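Local atomic coordinates of glycosyl transferases group 1 family protein (Francisella tularensis subsp. tularensis, PDB entry 5I45), a protein that probably transfers sugar units as a GT-B-type group 1 glycosyltransferase, of which this chain is the C-terminal domain. Residues 78-81 with 82-85; 189-193 with 194-198; 50-53 with 54-58. All coordinates share one frame; numbering follows the deposited sequence.

Contact 1 of 3, residues 78-81 with 82-85; sequences KELE and QKVK
Glu79 and Lys83, one helical turn apart, form an i to i+4 salt bridge on helix 74-86, the helix of a right-handed beta-alpha-beta crossover between strands 61-66 and 93-96. The direct ion pair is long and weak as a hydrogen bond, Glu79 OE2 lying 3.5 Å from Lys83 NZ, but two waters reinforce it. One donates to Glu79 OE2 at 2.7 Å and accepts from Lys83 NZ at 2.9 Å; the other spans the same two atoms and also meets Gln82 NE2 weakly. With CG opposite the backbone N (chi1 166°) and the chain bent at chi2, the glutamate bends toward the following turn, where OE1 takes a weak bond from Gln82 NE2 at 3.3 Å. Glu79 and Gln82 run side by side in the same direction, the carboxylate and amide planes 36° apart; the long distance and the bent N-H...O angle of 126° both mark the bond as weak. Lys83 may feel a second acid, since Glu49 of helix 44-57 makes a long, weak ion pair with NZ. Glu81 takes its charge elsewhere, to Lys77. Beneath this polar surface the backbone keeps regular i to i+4 bonds, such as Lys83 N to Glu79 O at 3.0 Å. Leu80 and Val84 face inward onto helix 44-57 and strand 93-96, and Val84 CG2 rests 3.4 Å from Leu80 O.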
ATOM      1  N   LYS A  78      -8.786 -14.381  -9.358  1.00 14.54           N
ATOM      2  CA  LYS A  78      -8.894 -15.764  -8.870  1.00 16.36           C
ATOM      3  C   LYS A  78      -7.521 -16.442  -8.731  1.00 15.27           C
ATOM      4  O   LYS A  78      -7.258 -17.172  -7.751  1.00 15.73           O
ATOM      5  CB  LYS A  78      -9.774 -16.587  -9.789  1.00 19.65           C
ATOM      6  CG  LYS A  78     -11.260 -16.466  -9.517  1.00 23.21           C
ATOM      7  CD  LYS A  78     -12.118 -17.307 -10.468  1.00 26.23           C
ATOM      8  CE  LYS A  78     -11.581 -18.712 -10.755  1.00 28.02           C
ATOM      9  NZ  LYS A  78     -10.512 -18.815 -11.821  1.00 28.08           N
ATOM     10  N   GLU A  79      -6.641 -16.193  -9.706  1.00 14.55           N
ATOM     11  CA  GLU A  79      -5.292 -16.774  -9.647  1.00 14.90           C
ATOM     12  C   GLU A  79      -4.543 -16.201  -8.455  1.00 13.39           C
ATOM     13  O   GLU A  79      -3.827 -16.917  -7.787  1.00 14.13           O
ATOM     14  CB  GLU A  79      -4.521 -16.543 -10.956  1.00 15.74           C
ATOM     15  CG  GLU A  79      -3.009 -16.794 -10.947  1.00 17.46           C
ATOM     16  CD  GLU A  79      -2.554 -18.257 -10.900  1.00 20.21           C
ATOM     17  OE1 GLU A  79      -3.428 -19.155 -10.808  1.00 21.60           O
ATOM     18  OE2 GLU A  79      -1.297 -18.528 -10.960  1.00 21.71           O
ATOM     19  N   LEU A  80      -4.668 -14.899  -8.210  1.00 12.33           N
ATOM     20  CA  LEU A  80      -4.019 -14.325  -7.029  1.00 11.82           C
ATOM     21  C   LEU A  80      -4.539 -14.943  -5.723  1.00 11.99           C
ATOM     22  O   LEU A  80      -3.757 -15.265  -4.826  1.00 11.89           O
ATOM     23  CB  LEU A  80      -4.197 -12.821  -7.017  1.00 11.72           C
ATOM     24  CG  LEU A  80      -3.564 -12.086  -8.193  1.00 12.58           C
ATOM     25  CD1 LEU A  80      -3.840 -10.600  -7.988  1.00 12.92           C
ATOM     26  CD2 LEU A  80      -2.097 -12.374  -8.358  1.00 13.28           C
ATOM     27  N   GLU A  81      -5.849 -15.120  -5.642  1.00 12.57           N
ATOM     28  CA  GLU A  81      -6.453 -15.749  -4.443  1.00 14.30           C
ATOM     29  C   GLU A  81      -5.934 -17.163  -4.253  1.00 15.32           C
ATOM     30  O   GLU A  81      -5.649 -17.566  -3.123  1.00 14.87           O
ATOM     31  CB  GLU A  81      -7.971 -15.724  -4.518  1.00 16.51           C
ATOM     32  CG  GLU A  81      -8.536 -14.327  -4.378  1.00 18.51           C
ATOM     33  CD  GLU A  81      -9.973 -14.203  -4.843  1.00 22.11           C
ATOM     34  OE1 GLU A  81     -10.463 -15.057  -5.614  1.00 25.93           O
ATOM     35  OE2 GLU A  81     -10.624 -13.219  -4.452  1.00 26.81           O
ATOM     36  N   GLN A  82      -5.791 -17.904  -5.351  1.00 15.94           N
ATOM     37  CA  GLN A  82      -5.200 -19.243  -5.305  1.00 18.21           C
ATOM     38  C   GLN A  82      -3.779 -19.233  -4.818  1.00 17.12           C
ATOM     39  O   GLN A  82      -3.387 -20.110  -4.044  1.00 18.18           O
ATOM     40  CB  GLN A  82      -5.214 -19.941  -6.697  1.00 20.75           C
ATOM     41  CG  GLN A  82      -4.419 -21.263  -6.812  1.00 24.25           C
ATOM     42  CD  GLN A  82      -2.901 -21.140  -7.047  1.00 25.13           C
ATOM     43  OE1 GLN A  82      -2.118 -21.928  -6.486  1.00 29.72           O
ATOM     44  NE2 GLN A  82      -2.481 -20.174  -7.865  1.00 25.55           N
ATOM     45  N   LYS A  83      -2.973 -18.299  -5.303  1.00 15.70           N
ATOM     46  CA  LYS A  83      -1.574 -18.228  -4.878  1.00 15.94           C
ATOM     47  C   LYS A  83      -1.511 -18.053  -3.365  1.00 14.73           C
ATOM     48  O   LYS A  83      -0.714 -18.669  -2.691  1.00 15.03           O
ATOM     49  CB  LYS A  83      -0.822 -17.057  -5.538  1.00 16.94           C
ATOM     50  CG  LYS A  83      -0.479 -17.193  -7.001  1.00 20.02           C
ATOM     51  CD  LYS A  83       0.328 -15.978  -7.442  1.00 21.45           C
ATOM     52  CE  LYS A  83       0.602 -15.982  -8.925  1.00 23.76           C
ATOM     53  NZ  LYS A  83       1.442 -17.124  -9.339  1.00 26.05           N
ATOM     54  N   VAL A  84      -2.346 -17.171  -2.831  1.00 12.70           N
ATOM     55  CA  VAL A  84      -2.398 -16.942  -1.386  1.00 12.34           C
ATOM     56  C   VAL A  84      -2.799 -18.206  -0.615  1.00 13.25           C
ATOM     57  O   VAL A  84      -2.172 -18.550   0.387  1.00 12.89           O
ATOM     58  CB  VAL A  84      -3.363 -15.785  -1.072  1.00 11.66           C
ATOM     59  CG1 VAL A  84      -3.581 -15.659   0.419  1.00 11.77           C
ATOM     60  CG2 VAL A  84      -2.838 -14.458  -1.631  1.00 11.27           C
ATOM     61  N   LYS A  85      -3.848 -18.870  -1.103  1.00 14.47           N
ATOM     62  CA  LYS A  85      -4.354 -20.082  -0.436  1.00 17.46           C
ATOM     63  C   LYS A  85      -3.302 -21.180  -0.486  1.00 18.47           C
ATOM     64  O   LYS A  85      -3.045 -21.854   0.517  1.00 19.04           O
ATOM     65  CB  LYS A  85      -5.652 -20.573  -1.096  1.00 20.01           C
ATOM     66  CG  LYS A  85      -6.297 -21.740  -0.363  1.00 23.91           C
ATOM     67  CD  LYS A  85      -7.295 -22.464  -1.251  1.00 27.27           C
ATOM     68  CE  LYS A  85      -7.854 -23.736  -0.619  1.00 30.47           C
ATOM     69  NZ  LYS A  85      -8.828 -23.524   0.499  1.00 32.60           N
TER
HETATM   70  O   HOH W   1       0.494 -16.860 -12.064  0.50 16.20           O
HETATM   71  O   HOH W   2       0.637 -19.687  -8.969  0.50 23.66           O

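Contact 2 of 3, residues 189-193 with 194-198; sequences YDLVT and TKYKI
Lys195 N donates to Leu191 O at 2.8 Å and Tyr196 N to Val192 O at 2.9 Å, still in the i to i+4 pattern, but Tyr196 is the first residue with non-helical backbone angles, which places this contact at the C-terminal end of helix 178-195. Leu191 O has a second donor, Thr194 N, which lies well above the carbonyl plane, whereas Lys195 N approaches almost straight down the C=O bond. The hydroxyls of two successive threonines turn back to the preceding turn. Thr194 OG1, opposite its own carbonyl carbon (chi1 -59°), donates to Asp190 O at 2.7 Å, with a C=O...O angle of 163°; the amide of Thr194 adds only a weak bond to that oxygen. Thr193 OG1 donates to Tyr189 O at 2.9 Å, sharing it with Thr193 N, while Thr193 CG2 sits 3.5 Å above one face of the Tyr189 ring, toward its rim. On the apolar side, Leu191 CD1 lies 3.5 Å from Lys195 CE, a closeness to be read with caution on so exposed a lysine. Leu191 CG approaches the edge of the Tyr196 ring, 4.1 Å from Tyr196 CE1. Val192 and Tyr196 both pack on Leu129 of helix 126-133, and backbone hydrogen bonds between Val6 and both Tyr196 and Ile198 tie the outgoing chain to the N-terminal segment.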
ATOM      1  N   TYR A 189       5.236  12.670   4.534  1.00  9.32           N
ATOM      2  CA  TYR A 189       4.176  13.580   4.983  1.00  9.32           C
ATOM      3  C   TYR A 189       4.629  15.056   4.900  1.00 10.21           C
ATOM      4  O   TYR A 189       3.894  15.894   4.370  1.00 10.36           O
ATOM      5  CB  TYR A 189       3.769  13.209   6.416  1.00  9.26           C
ATOM      6  CG  TYR A 189       2.826  14.192   7.019  1.00  9.67           C
ATOM      7  CD1 TYR A 189       3.293  15.328   7.695  1.00 10.20           C
ATOM      8  CD2 TYR A 189       1.450  14.042   6.859  1.00 10.08           C
ATOM      9  CE1 TYR A 189       2.425  16.259   8.200  1.00 10.76           C
ATOM     10  CE2 TYR A 189       0.572  14.953   7.375  1.00 10.44           C
ATOM     11  CZ  TYR A 189       1.070  16.095   8.029  1.00 10.87           C
ATOM     12  OH  TYR A 189       0.218  17.043   8.528  1.00 11.45           O
ATOM     13  N   ASP A 190       5.831  15.329   5.403  1.00 10.73           N
ATOM     14  CA  ASP A 190       6.350  16.697   5.398  1.00 12.16           C
ATOM     15  C   ASP A 190       6.464  17.230   3.973  1.00 12.55           C
ATOM     16  O   ASP A 190       6.174  18.384   3.719  1.00 13.22           O
ATOM     17  CB  ASP A 190       7.698  16.766   6.106  1.00 13.61           C
ATOM     18  CG  ASP A 190       7.586  16.570   7.610  1.00 14.86           C
ATOM     19  OD1 ASP A 190       6.474  16.658   8.153  1.00 17.13           O
ATOM     20  OD2 ASP A 190       8.604  16.301   8.272  1.00 18.11           O
ATOM     21  N   LEU A 191       6.921  16.384   3.062  1.00 12.47           N
ATOM     22  CA  LEU A 191       7.054  16.781   1.688  1.00 13.52           C
ATOM     23  C   LEU A 191       5.711  17.093   1.057  1.00 13.48           C
ATOM     24  O   LEU A 191       5.534  18.142   0.459  1.00 14.11           O
ATOM     25  CB  LEU A 191       7.757  15.692   0.871  1.00 14.58           C
ATOM     26  CG  LEU A 191       7.782  15.930  -0.641  1.00 16.24           C
ATOM     27  CD1 LEU A 191       8.669  17.101  -0.969  1.00 17.70           C
ATOM     28  CD2 LEU A 191       8.272  14.684  -1.343  1.00 17.05           C
ATOM     29  N   VAL A 192       4.742  16.188   1.194  0.50 13.30           N
ATOM     30  CA  VAL A 192       3.484  16.401   0.480  0.50 13.95           C
ATOM     31  C   VAL A 192       2.650  17.529   1.072  0.50 14.42           C
ATOM     32  O   VAL A 192       2.028  18.290   0.329  0.50 15.01           O
ATOM     33  CB  VAL A 192       2.711  15.081   0.268  0.50 14.16           C
ATOM     34  CG1 VAL A 192       3.625  14.080  -0.425  0.50 14.34           C
ATOM     35  CG2 VAL A 192       2.169  14.547   1.589  0.50 13.75           C
ATOM     36  N   THR A 193       2.685  17.713   2.393  1.00 14.32           N
ATOM     37  CA  THR A 193       1.907  18.802   2.995  1.00 15.44           C
ATOM     38  C   THR A 193       2.522  20.174   2.690  1.00 16.50           C
ATOM     39  O   THR A 193       1.844  21.203   2.793  1.00 17.49           O
ATOM     40  CB  THR A 193       1.706  18.625   4.509  1.00 15.84           C
ATOM     41  OG1 THR A 193       2.979  18.485   5.145  1.00 16.30           O
ATOM     42  CG2 THR A 193       0.848  17.419   4.791  1.00 16.46           C
ATOM     43  N   THR A 194       3.791  20.186   2.270  1.00 16.76           N
ATOM     44  CA  THR A 194       4.475  21.421   1.908  1.00 18.59           C
ATOM     45  C   THR A 194       4.385  21.696   0.427  1.00 19.80           C
ATOM     46  O   THR A 194       4.101  22.834   0.034  1.00 22.33           O
ATOM     47  CB  THR A 194       5.968  21.350   2.255  1.00 19.37           C
ATOM     48  OG1 THR A 194       6.119  21.126   3.658  1.00 20.84           O
ATOM     49  CG2 THR A 194       6.702  22.642   1.857  1.00 21.11           C
ATOM     50  N   LYS A 195       4.655  20.681  -0.398  1.00 19.77           N
ATOM     51  CA  LYS A 195       4.791  20.884  -1.842  1.00 22.05           C
ATOM     52  C   LYS A 195       3.627  20.415  -2.725  1.00 22.37           C
ATOM     53  O   LYS A 195       3.498  20.882  -3.853  1.00 23.75           O
ATOM     54  CB  LYS A 195       6.107  20.221  -2.310  1.00 23.90           C
ATOM     55  CG  LYS A 195       6.403  20.376  -3.796  1.00 27.13           C
ATOM     56  CD  LYS A 195       7.888  20.468  -4.123  1.00 30.12           C
ATOM     57  CE  LYS A 195       8.689  19.273  -3.665  1.00 29.84           C
ATOM     58  NZ  LYS A 195      10.031  19.194  -4.346  1.00 30.61           N
ATOM     59  N   TYR A 196       2.774  19.529  -2.220  1.00 21.04           N
ATOM     60  CA  TYR A 196       1.703  18.966  -3.021  1.00 21.94           C
ATOM     61  C   TYR A 196       0.326  19.125  -2.343  1.00 21.62           C
ATOM     62  O   TYR A 196      -0.573  18.324  -2.568  1.00 24.49           O
ATOM     63  CB  TYR A 196       1.973  17.476  -3.282  1.00 21.44           C
ATOM     64  CG  TYR A 196       3.241  17.150  -4.023  1.00 22.34           C
ATOM     65  CD1 TYR A 196       4.435  16.959  -3.353  1.00 21.88           C
ATOM     66  CD2 TYR A 196       3.238  17.000  -5.410  1.00 24.70           C
ATOM     67  CE1 TYR A 196       5.600  16.667  -4.030  1.00 22.93           C
ATOM     68  CE2 TYR A 196       4.394  16.679  -6.092  1.00 25.35           C
ATOM     69  CZ  TYR A 196       5.575  16.522  -5.395  1.00 24.46           C
ATOM     70  OH  TYR A 196       6.741  16.210  -6.070  1.00 26.22           O
ATOM     71  N   LYS A 197       0.175  20.145  -1.506  1.00 21.63           N
ATOM     72  CA  LYS A 197      -1.084  20.413  -0.817  1.00 21.61           C
ATOM     73  C   LYS A 197      -1.936  21.282  -1.735  1.00 23.10           C
ATOM     74  O   LYS A 197      -1.451  22.307  -2.222  1.00 23.79           O
ATOM     75  CB  LYS A 197      -0.781  21.152   0.495  1.00 20.94           C
ATOM     76  CG  LYS A 197      -1.979  21.455   1.364  1.00 21.33           C
ATOM     77  CD  LYS A 197      -1.581  22.181   2.643  1.00 21.33           C
ATOM     78  CE  LYS A 197      -2.810  22.826   3.290  1.00 21.75           C
ATOM     79  NZ  LYS A 197      -2.591  23.345   4.679  1.00 22.02           N
ATOM     80  N   ILE A 198      -3.185  20.881  -1.991  1.00 24.24           N
ATOM     81  CA  ILE A 198      -4.090  21.657  -2.880  1.00 26.24           C
ATOM     82  C   ILE A 198      -4.401  23.048  -2.314  1.00 27.16           C
ATOM     83  O   ILE A 198      -4.469  24.024  -3.061  1.00 29.15           O
ATOM     84  CB  ILE A 198      -5.394  20.880  -3.170  1.00 28.16           C
ATOM     85  CG1 ILE A 198      -5.069  19.658  -4.031  1.00 28.59           C
ATOM     86  CG2 ILE A 198      -6.433  21.771  -3.867  1.00 29.90           C
ATOM     87  CD1 ILE A 198      -6.215  18.698  -4.227  1.00 30.55           C
TER

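Contact 3 of 3, residues 50-53 with 54-58; sequences AAIV and TLKKY
Ile52 and Lys56 lie alongside one another and point the same way, so that the aliphatic part of the lysine runs beside the isoleucine branch: Lys56 CE is 3.7 Å from Ile52 CG2. The methylenes also line the preceding carbonyl, with Lys56 CG, CD and CE all near Ile52 O and CD at 3.3 Å. The lysine carbons thus lie against an oxygen that is buried by the contact and has no hydrogen-bond partner in the model. A chi1 of -58° swings the Thr54 hydroxyl to the backbone N side, toward Ala50 O, which OG1 meets at 2.8 Å. Ala50 O is therefore gripped twice, since Thr54 N donates to it at 2.9 Å; the amide is tilted 20° from the carbonyl plane, while the hydroxyl stands 37° out of it. These residues lie toward the C-terminal end of helix 44-57, the helical leg of the beta-alpha-beta unit between strands 30-35 and 61-66 in the C-terminal Rossmann-like domain of a GT-B protein. Thr54 packs on Ala168 of helix 164-176. Ala51 and Leu55 face the sheet, touching Ala63 and Ile93, and Leu55 follows Ala51 by one turn. Leu55 N donates to Ala51 O at 2.8 Å, Leu55 CG lies 3.3 Å from Ala51 O, and Leu55 CD1 reaches Ala51 CB at 4.1 Å.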
ATOM      1  N   ALA A  50       5.112 -10.498  -3.403  1.00  9.88           N
ATOM      2  CA  ALA A  50       5.952  -9.897  -2.350  1.00 10.26           C
ATOM      3  C   ALA A  50       5.364 -10.176  -0.957  1.00 10.07           C
ATOM      4  O   ALA A  50       6.105 -10.453  -0.014  1.00 10.61           O
ATOM      5  CB  ALA A  50       6.100  -8.402  -2.558  1.00  9.87           C
ATOM      6  N   ALA A  51       4.047 -10.069  -0.850  1.00  9.92           N
ATOM      7  CA  ALA A  51       3.380 -10.298   0.418  1.00 10.18           C
ATOM      8  C   ALA A  51       3.525 -11.740   0.849  1.00 10.70           C
ATOM      9  O   ALA A  51       3.687 -12.021   2.029  1.00 11.74           O
ATOM     10  CB  ALA A  51       1.904  -9.904   0.347  1.00  9.90           C
ATOM     11  N   ILE A  52       3.486 -12.670  -0.101  1.00 11.05           N
ATOM     12  CA  ILE A  52       3.628 -14.087   0.222  1.00 12.06           C
ATOM     13  C   ILE A  52       5.024 -14.371   0.798  1.00 12.75           C
ATOM     14  O   ILE A  52       5.147 -15.101   1.779  1.00 14.59           O
ATOM     15  CB  ILE A  52       3.309 -14.961  -1.010  1.00 12.46           C
ATOM     16  CG1 ILE A  52       1.798 -14.949  -1.254  1.00 12.46           C
ATOM     17  CG2 ILE A  52       3.831 -16.379  -0.842  1.00 13.58           C
ATOM     18  CD1 ILE A  52       1.406 -15.581  -2.561  1.00 13.03           C
ATOM     19  N   VAL A  53       6.056 -13.793   0.210  1.00 12.75           N
ATOM     20  CA  VAL A  53       7.415 -13.928   0.723  1.00 13.68           C
ATOM     21  C   VAL A  53       7.533 -13.266   2.100  1.00 13.53           C
ATOM     22  O   VAL A  53       8.045 -13.827   3.054  1.00 14.79           O
ATOM     23  CB  VAL A  53       8.406 -13.257  -0.279  1.00 14.33           C
ATOM     24  CG1 VAL A  53       9.780 -13.021   0.321  1.00 15.44           C
ATOM     25  CG2 VAL A  53       8.489 -14.075  -1.569  1.00 15.09           C
ATOM     26  N   THR A  54       7.029 -12.041   2.210  1.00 12.16           N
ATOM     27  CA  THR A  54       7.252 -11.247   3.409  1.00 12.48           C
ATOM     28  C   THR A  54       6.473 -11.736   4.617  1.00 12.55           C
ATOM     29  O   THR A  54       6.996 -11.790   5.735  1.00 13.55           O
ATOM     30  CB  THR A  54       6.885  -9.781   3.104  1.00 11.83           C
ATOM     31  OG1 THR A  54       7.670  -9.312   2.001  1.00 12.33           O
ATOM     32  CG2 THR A  54       7.123  -8.902   4.296  1.00 12.40           C
ATOM     33  N   LEU A  55       5.215 -12.025   4.413  1.00 12.71           N
ATOM     34  CA  LEU A  55       4.331 -12.265   5.534  1.00 13.90           C
ATOM     35  C   LEU A  55       4.518 -13.607   6.187  1.00 15.47           C
ATOM     36  O   LEU A  55       4.059 -13.794   7.316  1.00 16.77           O
ATOM     37  CB  LEU A  55       2.891 -11.989   5.158  1.00 13.75           C
ATOM     38  CG  LEU A  55       2.671 -10.541   4.753  1.00 14.04           C
ATOM     39  CD1 LEU A  55       1.225 -10.336   4.362  1.00 14.53           C
ATOM     40  CD2 LEU A  55       3.074  -9.555   5.846  1.00 14.92           C
ATOM     41  N   LYS A  56       5.174 -14.551   5.509  1.00 16.93           N
ATOM     42  CA  LYS A  56       5.554 -15.794   6.174  1.00 19.44           C
ATOM     43  C   LYS A  56       6.454 -15.464   7.364  1.00 18.70           C
ATOM     44  O   LYS A  56       6.410 -16.120   8.407  1.00 20.30           O
ATOM     45  CB  LYS A  56       6.309 -16.705   5.217  1.00 22.03           C
ATOM     46  CG  LYS A  56       5.452 -17.388   4.174  1.00 24.77           C
ATOM     47  CD  LYS A  56       6.315 -17.882   3.018  1.00 27.75           C
ATOM     48  CE  LYS A  56       5.498 -18.352   1.826  1.00 29.28           C
ATOM     49  NZ  LYS A  56       5.064 -19.765   1.980  1.00 31.84           N
ATOM     50  N   LYS A  57       7.272 -14.435   7.200  1.00 17.44           N
ATOM     51  CA  LYS A  57       8.220 -14.004   8.205  1.00 16.99           C
ATOM     52  C   LYS A  57       7.625 -13.168   9.365  1.00 17.05           C
ATOM     53  O   LYS A  57       8.165 -13.133  10.465  1.00 18.22           O
ATOM     54  CB  LYS A  57       9.326 -13.219   7.477  1.00 16.31           C
ATOM     55  CG  LYS A  57      10.483 -12.857   8.347  1.00 15.82           C
ATOM     56  CD  LYS A  57      11.602 -12.180   7.556  1.00 14.63           C
ATOM     57  CE  LYS A  57      12.697 -11.767   8.513  1.00 14.53           C
ATOM     58  NZ  LYS A  57      13.703 -10.906   7.811  1.00 13.89           N
ATOM     59  N   TYR A  58       6.509 -12.486   9.107  1.00 16.44           N
ATOM     60  CA  TYR A  58       5.920 -11.556  10.070  1.00 16.15           C
ATOM     61  C   TYR A  58       4.438 -11.800  10.345  1.00 16.69           C
ATOM     62  O   TYR A  58       3.553 -11.170   9.735  1.00 16.25           O
ATOM     63  CB  TYR A  58       6.077 -10.141   9.517  1.00 15.33           C
ATOM     64  CG  TYR A  58       7.495  -9.710   9.372  1.00 14.79           C
ATOM     65  CD1 TYR A  58       8.265  -9.448  10.493  1.00 15.66           C
ATOM     66  CD2 TYR A  58       8.056  -9.541   8.129  1.00 14.35           C
ATOM     67  CE1 TYR A  58       9.570  -9.040  10.362  1.00 15.76           C
ATOM     68  CE2 TYR A  58       9.358  -9.130   7.987  1.00 14.46           C
ATOM     69  CZ  TYR A  58      10.120  -8.875   9.103  1.00 15.06           C
ATOM     70  OH  TYR A  58      11.428  -8.442   8.933  1.00 17.12           O
TER

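How the contacts relate
Contacts 1 and 3 belong to neighbouring helices of successive beta-alpha-beta units and touch directly, Ile52 CD1 meeting Lys83 O at 3.7 Å. Both are partly buried, their inner residues meeting strand 93-96, yet their outward chemistry differs: charged and water-bridged in contact 1, mainly aliphatic in contact 3. Contact 2 is a surface contact on the opposite side of the chain's centre, with centres about 37 Å from contact 1 and 31 Å from contact 3. Contacts 2 and 3 both lie near a C-terminal helix end, and contact 2 includes the residue that leaves helical geometry. These two also share a threonine hydroxyl returned to the carbonyl four residues earlier, a device absent from contact 1.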